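Local atomic coordinates of type IV pilus biogenesis factor PilY1 (Pseudomonas aeruginosa, PDB entry 3HX6), a protein that primes type IV pilus assembly, supports twitching motility and adhesion to host cells, and appears to regulate pilus retraction through calcium binding and release. Residues G162-F167 and I183-E188; L191-P196 and G215-N220; K222-I227 and T236-V241. The protein carries 3 engineered substitutions. All coordinates share one frame; numbering follows the deposited sequence.

Interaction 1: residues G162-F167 and I183-E188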
loop_
_atom_site.group_PDB
_atom_site.type_symbol
_atom_site.label_atom_id
_atom_site.label_comp_id
_atom_site.label_asym_id
_atom_site.label_seq_id
_atom_site.Cartn_x
_atom_site.Cartn_y
_atom_site.Cartn_z
ATOM N N GLY A 162 15.567 33.781 -4.342
ATOM C CA GLY A 162 16.906 34.297 -4.118
ATOM C C GLY A 162 17.680 34.659 -5.369
ATOM O O GLY A 162 18.536 35.545 -5.341
ATOM N N GLY A 163 17.389 33.971 -6.466
ATOM C CA GLY A 163 18.078 34.244 -7.716
ATOM C C GLY A 163 17.471 33.437 -8.846
ATOM O O GLY A 163 16.551 32.653 -8.623
ATOM N N LYS A 164 17.977 33.633 -10.059
ATOM C CA LYS A 164 17.474 32.909 -11.216
ATOM C C LYS A 164 18.431 31.764 -11.509
ATOM O O LYS A 164 19.452 31.939 -12.173
ATOM C CB LYS A 164 17.375 33.850 -12.417
ATOM C CG LYS A 164 16.469 35.050 -12.164
ATOM C CD LYS A 164 16.575 36.079 -13.279
ATOM C CE LYS A 164 15.656 37.260 -13.016
ATOM N NZ LYS A 164 15.801 38.321 -14.055
ATOM N N GLY A 165 18.105 30.587 -10.998
ATOM C CA GLY A 165 18.980 29.459 -11.218
ATOM C C GLY A 165 18.348 28.127 -10.899
ATOM O O GLY A 165 17.407 28.024 -10.106
ATOM N N LEU A 166 18.901 27.098 -11.523
ATOM C CA LEU A 166 18.442 25.731 -11.366
ATOM C C LEU A 166 19.658 24.872 -11.069
ATOM O O LEU A 166 20.765 25.201 -11.486
ATOM C CB LEU A 166 17.817 25.258 -12.683
ATOM C CG LEU A 166 16.325 24.963 -12.821
ATOM C CD1 LEU A 166 15.536 25.864 -11.920
ATOM C CD2 LEU A 166 15.905 25.131 -14.286
ATOM N N PHE A 167 19.462 23.788 -10.333
ATOM C CA PHE A 167 20.552 22.871 -10.069
ATOM C C PHE A 167 20.004 21.461 -9.901
ATOM O O PHE A 167 18.827 21.266 -9.581
ATOM C CB PHE A 167 21.385 23.289 -8.844
ATOM C CG PHE A 167 20.632 23.287 -7.547
ATOM C CD1 PHE A 167 20.069 24.460 -7.049
ATOM C CD2 PHE A 167 20.507 22.113 -6.805
ATOM C CE1 PHE A 167 19.395 24.465 -5.822
ATOM C CE2 PHE A 167 19.838 22.106 -5.584
ATOM C CZ PHE A 167 19.279 23.284 -5.089
ATOM N N ILE A 183 22.477 25.771 -13.384
ATOM C CA ILE A 183 22.096 26.617 -14.504
ATOM C C ILE A 183 21.787 28.014 -13.989
ATOM O O ILE A 183 21.197 28.170 -12.924
ATOM C CB ILE A 183 20.836 26.080 -15.220
ATOM C CG1 ILE A 183 21.114 24.703 -15.814
ATOM C CG2 ILE A 183 20.405 27.047 -16.318
ATOM C CD1 ILE A 183 19.952 24.146 -16.609
ATOM N N GLY A 184 22.198 29.022 -14.750
ATOM C CA GLY A 184 21.945 30.401 -14.381
ATOM C C GLY A 184 21.588 31.156 -15.644
ATOM O O GLY A 184 21.491 30.548 -16.714
ATOM N N VAL A 185 21.398 32.469 -15.543
ATOM C CA VAL A 185 21.058 33.253 -16.723
ATOM C C VAL A 185 22.182 33.150 -17.743
ATOM O O VAL A 185 21.945 33.238 -18.947
ATOM C CB VAL A 185 20.806 34.738 -16.384
ATOM C CG1 VAL A 185 19.578 34.855 -15.495
ATOM C CG2 VAL A 185 22.028 35.342 -15.700
ATOM N N ASP A 186 23.404 32.954 -17.257
ATOM C CA ASP A 186 24.555 32.818 -18.139
ATOM C C ASP A 186 24.379 31.635 -19.091
ATOM O O ASP A 186 24.781 31.700 -20.248
ATOM C CB ASP A 186 25.828 32.626 -17.313
ATOM C CG ASP A 186 26.320 33.920 -16.691
ATOM O OD1 ASP A 186 27.056 33.850 -15.685
ATOM O OD2 ASP A 186 25.976 35.000 -17.211
ATOM N N GLN A 187 23.783 30.555 -18.595
ATOM C CA GLN A 187 23.557 29.366 -19.407
ATOM C C GLN A 187 22.229 29.437 -20.156
ATOM O O GLN A 187 22.106 28.932 -21.274
ATOM C CB GLN A 187 23.565 28.110 -18.533
ATOM C CG GLN A 187 24.930 27.704 -18.018
ATOM C CD GLN A 187 25.516 28.705 -17.045
ATOM O OE1 GLN A 187 24.897 29.042 -16.035
ATOM N NE2 GLN A 187 26.722 29.178 -17.337
ATOM N N GLU A 188 21.237 30.060 -19.526
ATOM C CA GLU A 188 19.911 30.197 -20.113
ATOM C C GLU A 188 19.433 31.615 -19.870
ATOM O O GLU A 188 18.838 31.911 -18.835
ATOM C CB GLU A 188 18.946 29.190 -19.475
ATOM C CG GLU A 188 17.509 29.296 -19.957
ATOM C CD GLU A 188 17.415 29.506 -21.455
ATOM O OE1 GLU A 188 17.213 30.665 -21.884
ATOM O OE2 GLU A 188 17.552 28.516 -22.205
HETATM O O HOH W 1 21.514 33.664 -12.990
#
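Leu166 and Ile183 pair directly, each backbone donating to the other across the antiparallel strands 165-170 and 178-184. Ile183 N meets Leu166 O at a short 2.6 Å, and the N-H points almost straight at the oxygen (177°). The return bond, Leu166 N to Ile183 O, is 2.9 Å long. Both side chains leave the same face of the sheet, and their CB atoms lie 4.0 Å apart. The two meet at CB; beyond it the branched side chain of Ile183 goes on to other aliphatic partners.

One residue from this pair stands Gly165, which, having no side chain, can bring its CA within 3.1 Å of Ile183 O. Beyond it the direct pairing gives way to water 1, which donates to Lys164 O and accepts from Val185 N, 2.8 Å away in each case. The side chains spanning this end are Lys164 and Val185. A chi1 of -65° puts CG1 of Val185 beside its backbone N, the side on which the Lys164 chain crosses, and there it touches both CB and CD of the lysine, each at 3.9 Å. The extended Lys164 then carries NZ on to the carbonyl O of Ser217.

Further out, Gly184 O takes bonds from both Gln187 N and Glu188 N as the chain turns back. On the apolar face, Leu166 and Ile183 both rest on Ile228 of the next four-stranded sheet, Ile183 also touching Leu191 and Ile235. The pair thus closes the last hairpin of one beta-propeller blade and lies against its neighbour. The chemistry implies a graded contact: direct bonds backed by buried aliphatic groups in the strands, then a water link beside more exposed side chains where the hairpin opens.

Interaction 2: residues L191-P196 and G215-N220. Engineered in segment 215-220: Met219 (natural residue Leu).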
loop_
_atom_site.group_PDB
_atom_site.type_symbol
_atom_site.label_atom_id
_atom_site.label_comp_id
_atom_site.label_asym_id
_atom_site.label_seq_id
_atom_site.Cartn_x
_atom_site.Cartn_y
_atom_site.Cartn_z
ATOM N N LEU A 191 16.030 32.398 -18.256
ATOM C CA LEU A 191 15.703 31.740 -17.003
ATOM C C LEU A 191 15.266 32.786 -15.975
ATOM O O LEU A 191 15.940 33.802 -15.783
ATOM C CB LEU A 191 16.916 30.972 -16.476
ATOM C CG LEU A 191 16.709 30.195 -15.174
ATOM C CD1 LEU A 191 15.715 29.051 -15.410
ATOM C CD2 LEU A 191 18.051 29.652 -14.678
ATOM N N GLY A 192 14.132 32.543 -15.326
ATOM C CA GLY A 192 13.647 33.471 -14.320
ATOM C C GLY A 192 13.675 32.810 -12.957
ATOM O O GLY A 192 14.362 31.800 -12.772
ATOM N N TYR A 193 12.956 33.374 -11.994
ATOM C CA TYR A 193 12.904 32.771 -10.672
ATOM C C TYR A 193 12.178 31.449 -10.871
ATOM O O TYR A 193 11.003 31.407 -11.245
ATOM C CB TYR A 193 12.168 33.691 -9.705
ATOM C CG TYR A 193 12.923 34.978 -9.503
ATOM C CD1 TYR A 193 14.134 34.989 -8.812
ATOM C CD2 TYR A 193 12.480 36.166 -10.080
ATOM C CE1 TYR A 193 14.888 36.146 -8.707
ATOM C CE2 TYR A 193 13.228 37.331 -9.983
ATOM C CZ TYR A 193 14.429 37.311 -9.297
ATOM O OH TYR A 193 15.178 38.456 -9.209
ATOM N N SER A 194 12.900 30.367 -10.620
ATOM C CA SER A 194 12.376 29.039 -10.844
ATOM C C SER A 194 11.408 28.441 -9.846
ATOM O O SER A 194 11.673 27.407 -9.234
ATOM C CB SER A 194 13.546 28.099 -11.086
ATOM O OG SER A 194 14.255 28.529 -12.240
ATOM N N PHE A 195 10.265 29.094 -9.700
ATOM C CA PHE A 195 9.220 28.602 -8.822
ATOM C C PHE A 195 8.551 27.376 -9.447
ATOM O O PHE A 195 8.041 26.513 -8.735
ATOM C CB PHE A 195 8.182 29.700 -8.591
ATOM C CG PHE A 195 8.669 30.811 -7.714
ATOM C CD1 PHE A 195 8.598 30.699 -6.327
ATOM C CD2 PHE A 195 9.207 31.968 -8.266
ATOM C CE1 PHE A 195 9.053 31.722 -5.506
ATOM C CE2 PHE A 195 9.668 32.998 -7.449
ATOM C CZ PHE A 195 9.589 32.874 -6.068
ATOM N N PRO A 196 8.539 27.282 -10.792
ATOM C CA PRO A 196 7.901 26.115 -11.404
ATOM C C PRO A 196 8.519 24.806 -10.935
ATOM O O PRO A 196 9.718 24.732 -10.699
ATOM C CB PRO A 196 8.131 26.339 -12.899
ATOM C CG PRO A 196 8.147 27.828 -13.018
ATOM C CD PRO A 196 8.999 28.221 -11.832
ATOM N N GLY A 215 10.174 30.017 -15.687
ATOM C CA GLY A 215 10.036 30.775 -14.459
ATOM C C GLY A 215 9.573 32.206 -14.655
ATOM O O GLY A 215 9.220 32.615 -15.757
ATOM N N TYR A 216 9.631 32.984 -13.583
ATOM C CA TYR A 216 9.122 34.343 -13.626
ATOM C C TYR A 216 10.133 35.475 -13.532
ATOM O O TYR A 216 11.194 35.334 -12.936
ATOM C CB TYR A 216 8.073 34.474 -12.522
ATOM C CG TYR A 216 7.189 33.246 -12.420
ATOM C CD1 TYR A 216 6.621 32.684 -13.562
ATOM C CD2 TYR A 216 6.903 32.659 -11.189
ATOM C CE1 TYR A 216 5.790 31.572 -13.485
ATOM C CE2 TYR A 216 6.068 31.542 -11.101
ATOM C CZ TYR A 216 5.515 31.008 -12.259
ATOM O OH TYR A 216 4.668 29.928 -12.199
ATOM N N SER A 217 9.772 36.603 -14.137
ATOM C CA SER A 217 10.601 37.799 -14.146
ATOM C C SER A 217 11.952 37.567 -14.796
ATOM O O SER A 217 12.968 38.083 -14.328
ATOM C CB SER A 217 10.801 38.318 -12.719
ATOM O OG SER A 217 9.551 38.548 -12.095
ATOM N N SER A 218 11.973 36.778 -15.864
ATOM C CA SER A 218 13.216 36.530 -16.573
ATOM C C SER A 218 13.567 37.838 -17.284
ATOM O O SER A 218 12.719 38.726 -17.406
ATOM C CB SER A 218 13.046 35.389 -17.585
ATOM O OG SER A 218 12.015 35.659 -18.519
ATOM N N MET A 219 14.808 37.945 -17.747
ATOM C CA MET A 219 15.314 39.140 -18.423
ATOM C C MET A 219 14.347 39.846 -19.377
ATOM O O MET A 219 14.139 41.054 -19.270
ATOM C CB MET A 219 16.596 38.799 -19.185
ATOM C CG MET A 219 17.334 40.012 -19.739
ATOM S SD MET A 219 18.039 41.077 -18.446
ATOM C CE MET A 219 16.694 42.239 -18.158
ATOM N N ASN A 220 13.765 39.105 -20.313
ATOM C CA ASN A 220 12.851 39.704 -21.275
ATOM C C ASN A 220 11.381 39.344 -21.076
ATOM O O ASN A 220 10.580 39.434 -22.009
ATOM C CB ASN A 220 13.299 39.342 -22.689
ATOM C CG ASN A 220 14.646 39.946 -23.037
ATOM O OD1 ASN A 220 14.792 41.168 -23.105
ATOM N ND2 ASN A 220 15.641 39.096 -23.243
HETATM O O HOH W 2 16.469 35.941 -17.511
#
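Tyr193 and Tyr216 form a single antiparallel bridge between two loops, with the packing closest around its backbone. Tyr193 N donates in the carbonyl plane, on a lone pair of Tyr216 O, at 2.8 Å. In return Tyr193 O accepts from Tyr216 N at 3.1 Å and from Phe195 N, the two donors arriving from opposite faces of its plane. The bond from Phe195 N closes an inverse gamma turn centred on Ser194. Tyr193 CD2 is pressed to within 3.2 Å of Tyr216 O. Glycines make this closeness possible: Gly192 CA lies 3.4 Å from Tyr216 O, while Gly215 adopts a positive phi of 95° and Gly215 CA lies 3.8 Å from Pro196 CG. Phe195 crosses Tyr216 with CB against the ring atom CE2, at 3.8 Å, and both aromatic rings also meet Phe353. The phenol OH of Tyr216 bonds to Ser252 OG.

In the propeller, residues 191-196 belong to the connection from one blade to the next, and residues 215-220 to the loop joining the second and third strands of that next blade.

Toward solvent the fit is looser. There the Tyr193 ring offers its edge to Ser217 CB, with CE2 3.8 Å away, and a small serine suits this partly exposed rim. Beyond, Leu191 O and the backbone N of the engineered Met219 make no direct bond; water 2 bridges them, 2.8 Å from Leu191 O.

Interaction 3: residues K222-I227 and T236-V241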
loop_
_atom_site.group_PDB
_atom_site.type_symbol
_atom_site.label_atom_id
_atom_site.label_comp_id
_atom_site.label_asym_id
_atom_site.label_seq_id
_atom_site.Cartn_x
_atom_site.Cartn_y
_atom_site.Cartn_z
ATOM N N LYS A 222 9.775 36.712 -21.054
ATOM C CA LYS A 222 9.216 35.732 -21.973
ATOM C C LYS A 222 8.840 34.464 -21.228
ATOM O O LYS A 222 9.218 34.270 -20.074
ATOM C CB LYS A 222 10.223 35.381 -23.069
ATOM C CG LYS A 222 10.583 36.543 -23.978
ATOM C CD LYS A 222 11.667 36.132 -24.958
ATOM C CE LYS A 222 12.105 37.293 -25.839
ATOM N NZ LYS A 222 13.204 36.884 -26.761
ATOM N N ALA A 223 8.079 33.609 -21.900
ATOM C CA ALA A 223 7.665 32.334 -21.343
ATOM C C ALA A 223 8.214 31.271 -22.283
ATOM O O ALA A 223 8.086 31.398 -23.497
ATOM C CB ALA A 223 6.147 32.253 -21.280
ATOM N N ALA A 224 8.836 30.232 -21.730
ATOM C CA ALA A 224 9.391 29.170 -22.562
ATOM C C ALA A 224 9.555 27.866 -21.799
ATOM O O ALA A 224 9.817 27.868 -20.600
ATOM C CB ALA A 224 10.743 29.601 -23.126
ATOM N N LEU A 225 9.385 26.749 -22.497
ATOM C CA LEU A 225 9.567 25.449 -21.873
ATOM C C LEU A 225 11.058 25.167 -21.985
ATOM O O LEU A 225 11.640 25.294 -23.062
ATOM C CB LEU A 225 8.789 24.354 -22.616
ATOM C CG LEU A 225 8.848 22.970 -21.949
ATOM C CD1 LEU A 225 8.003 22.995 -20.673
ATOM C CD2 LEU A 225 8.330 21.891 -22.900
ATOM N N LEU A 226 11.683 24.812 -20.874
ATOM C CA LEU A 226 13.096 24.506 -20.898
ATOM C C LEU A 226 13.247 22.995 -20.828
ATOM O O LEU A 226 12.648 22.339 -19.979
ATOM C CB LEU A 226 13.815 25.161 -19.713
ATOM C CG LEU A 226 13.700 26.691 -19.598
ATOM C CD1 LEU A 226 14.535 27.190 -18.418
ATOM C CD2 LEU A 226 14.174 27.342 -20.889
ATOM N N ILE A 227 14.024 22.448 -21.750
ATOM C CA ILE A 227 14.279 21.022 -21.773
ATOM C C ILE A 227 15.775 20.920 -21.543
ATOM O O ILE A 227 16.585 21.177 -22.434
ATOM C CB ILE A 227 13.863 20.407 -23.115
ATOM C CG1 ILE A 227 12.345 20.564 -23.285
ATOM C CG2 ILE A 227 14.252 18.932 -23.160
ATOM C CD1 ILE A 227 11.788 19.997 -24.578
ATOM N N THR A 236 18.900 21.404 -23.955
ATOM C CA THR A 236 18.625 20.608 -25.153
ATOM C C THR A 236 17.691 21.354 -26.106
ATOM O O THR A 236 17.868 21.315 -27.323
ATOM C CB THR A 236 18.005 19.249 -24.785
ATOM O OG1 THR A 236 18.932 18.507 -23.983
ATOM C CG2 THR A 236 17.676 18.448 -26.045
ATOM N N ARG A 237 16.695 22.027 -25.545
ATOM C CA ARG A 237 15.746 22.804 -26.332
ATOM C C ARG A 237 15.016 23.806 -25.466
ATOM O O ARG A 237 14.648 23.519 -24.323
ATOM C CB ARG A 237 14.684 21.919 -27.008
ATOM C CG ARG A 237 15.037 21.379 -28.392
ATOM C CD ARG A 237 15.526 22.457 -29.355
ATOM N NE ARG A 237 14.552 23.502 -29.678
ATOM C CZ ARG A 237 13.504 23.354 -30.490
ATOM N NH1 ARG A 237 13.259 22.190 -31.079
ATOM N NH2 ARG A 237 12.714 24.387 -30.741
ATOM N N LYS A 238 14.828 24.994 -26.019
ATOM C CA LYS A 238 14.077 26.045 -25.362
ATOM C C LYS A 238 12.934 26.276 -26.329
ATOM O O LYS A 238 13.153 26.639 -27.485
ATOM C CB LYS A 238 14.905 27.321 -25.207
ATOM C CG LYS A 238 14.086 28.518 -24.738
ATOM C CD LYS A 238 14.870 29.428 -23.801
ATOM C CE LYS A 238 16.140 29.982 -24.440
ATOM N NZ LYS A 238 15.875 31.057 -25.414
ATOM N N LEU A 239 11.718 26.021 -25.868
ATOM C CA LEU A 239 10.538 26.205 -26.695
ATOM C C LEU A 239 9.828 27.476 -26.259
ATOM O O LEU A 239 9.007 27.466 -25.337
ATOM C CB LEU A 239 9.609 24.996 -26.553
ATOM C CG LEU A 239 9.816 23.796 -27.481
ATOM C CD1 LEU A 239 11.245 23.719 -27.971
ATOM C CD2 LEU A 239 9.407 22.523 -26.747
ATOM N N GLU A 240 10.159 28.575 -26.926
ATOM C CA GLU A 240 9.561 29.850 -26.594
ATOM C C GLU A 240 8.132 29.907 -27.081
ATOM O O GLU A 240 7.775 29.354 -28.117
ATOM C CB GLU A 240 10.340 31.021 -27.204
ATOM C CG GLU A 240 9.938 32.358 -26.580
ATOM C CD GLU A 240 10.544 33.560 -27.279
ATOM O OE1 GLU A 240 11.782 33.597 -27.446
ATOM O OE2 GLU A 240 9.778 34.470 -27.658
ATOM N N VAL A 241 7.325 30.595 -26.303
ATOM C CA VAL A 241 5.926 30.763 -26.584
ATOM C C VAL A 241 5.736 32.270 -26.755
ATOM O O VAL A 241 6.425 33.047 -26.100
ATOM C CB VAL A 241 5.144 30.183 -25.392
ATOM C CG1 VAL A 241 4.404 31.270 -24.654
ATOM C CG2 VAL A 241 4.282 29.058 -25.862
HETATM O O HOH W 3 6.978 34.600 -24.213
#
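Ile227 O is gripped by two consecutive backbone N-H groups: Arg237 N reaches it in the carbonyl plane, on a lone pair, at 3.2 Å, and Thr236 N makes a weaker, bent bond at 2.8 Å. Two residues facing one define a classic beta bulge, here within strand 235-241, which pairs with 223-229 as the outer hairpin of a propeller blade. From Ile227-Arg237 to Ala224-Glu240 the pairing is regular. Ile227 N bonds to Arg237 O nearly head-on, and Leu225 and Leu239 exchange a pair of bonds, the one from Leu239 N to Leu225 O being 2.9 Å.

Leucines and isoleucine suit the face turned to the following blade. Leu225 and Leu239 lie side by side, pointing the same way, with their CD2 atoms 4.0 Å apart; Ile227 CD1 joins them by touching Leu239 CD2. Phe280 covers both leucines from the neighbouring sheet. Arg237 also leaves from this face, but its guanidinium NH1 reaches the carbonyls of Ala303 and Phe306.

On the other face Lys238 is both apolar and charged in its contacts. Bent beyond CG, it lays its CD against Leu226 CD2 at 3.6 Å and delivers NZ to a salt bridge with Asp190. The small CB of Ala224 touches Lys238 CG at 3.9 Å. At the far end one direct bond remains, Val241 N to Ala223 O, while water 3 joins Ala223 N and Val241 O. A chi1 of -166° turns the extended Glu240 toward the partner strand, its CG 3.7 Å from Ala223 O, and the chain crosses Lys222 in a long salt bridge, Glu240 OE1 3.6 Å from Lys222 NZ.

Overall arrangement
From the N terminus, the chain closes three loops in series, none nested in or crossing another. Interaction 1 closes the hairpin of strands 165-170 and 178-184 at the outer edge of one blade. The chain then passes into the next blade, and in interaction 2 the loop 215-220 comes back against the connection 191-196. Interaction 3 finally pairs 222-227 with 236-241, the last hairpin of this second blade. The three adjoin: Leu166 of interaction 1 touches Ser194 of interaction 2, Leu191 packs on Leu226 of interaction 3, and Glu188 approaches Lys238. Together they join two successive blades, with the side chain of Ile227 about 14 Å from the bound calcium ion.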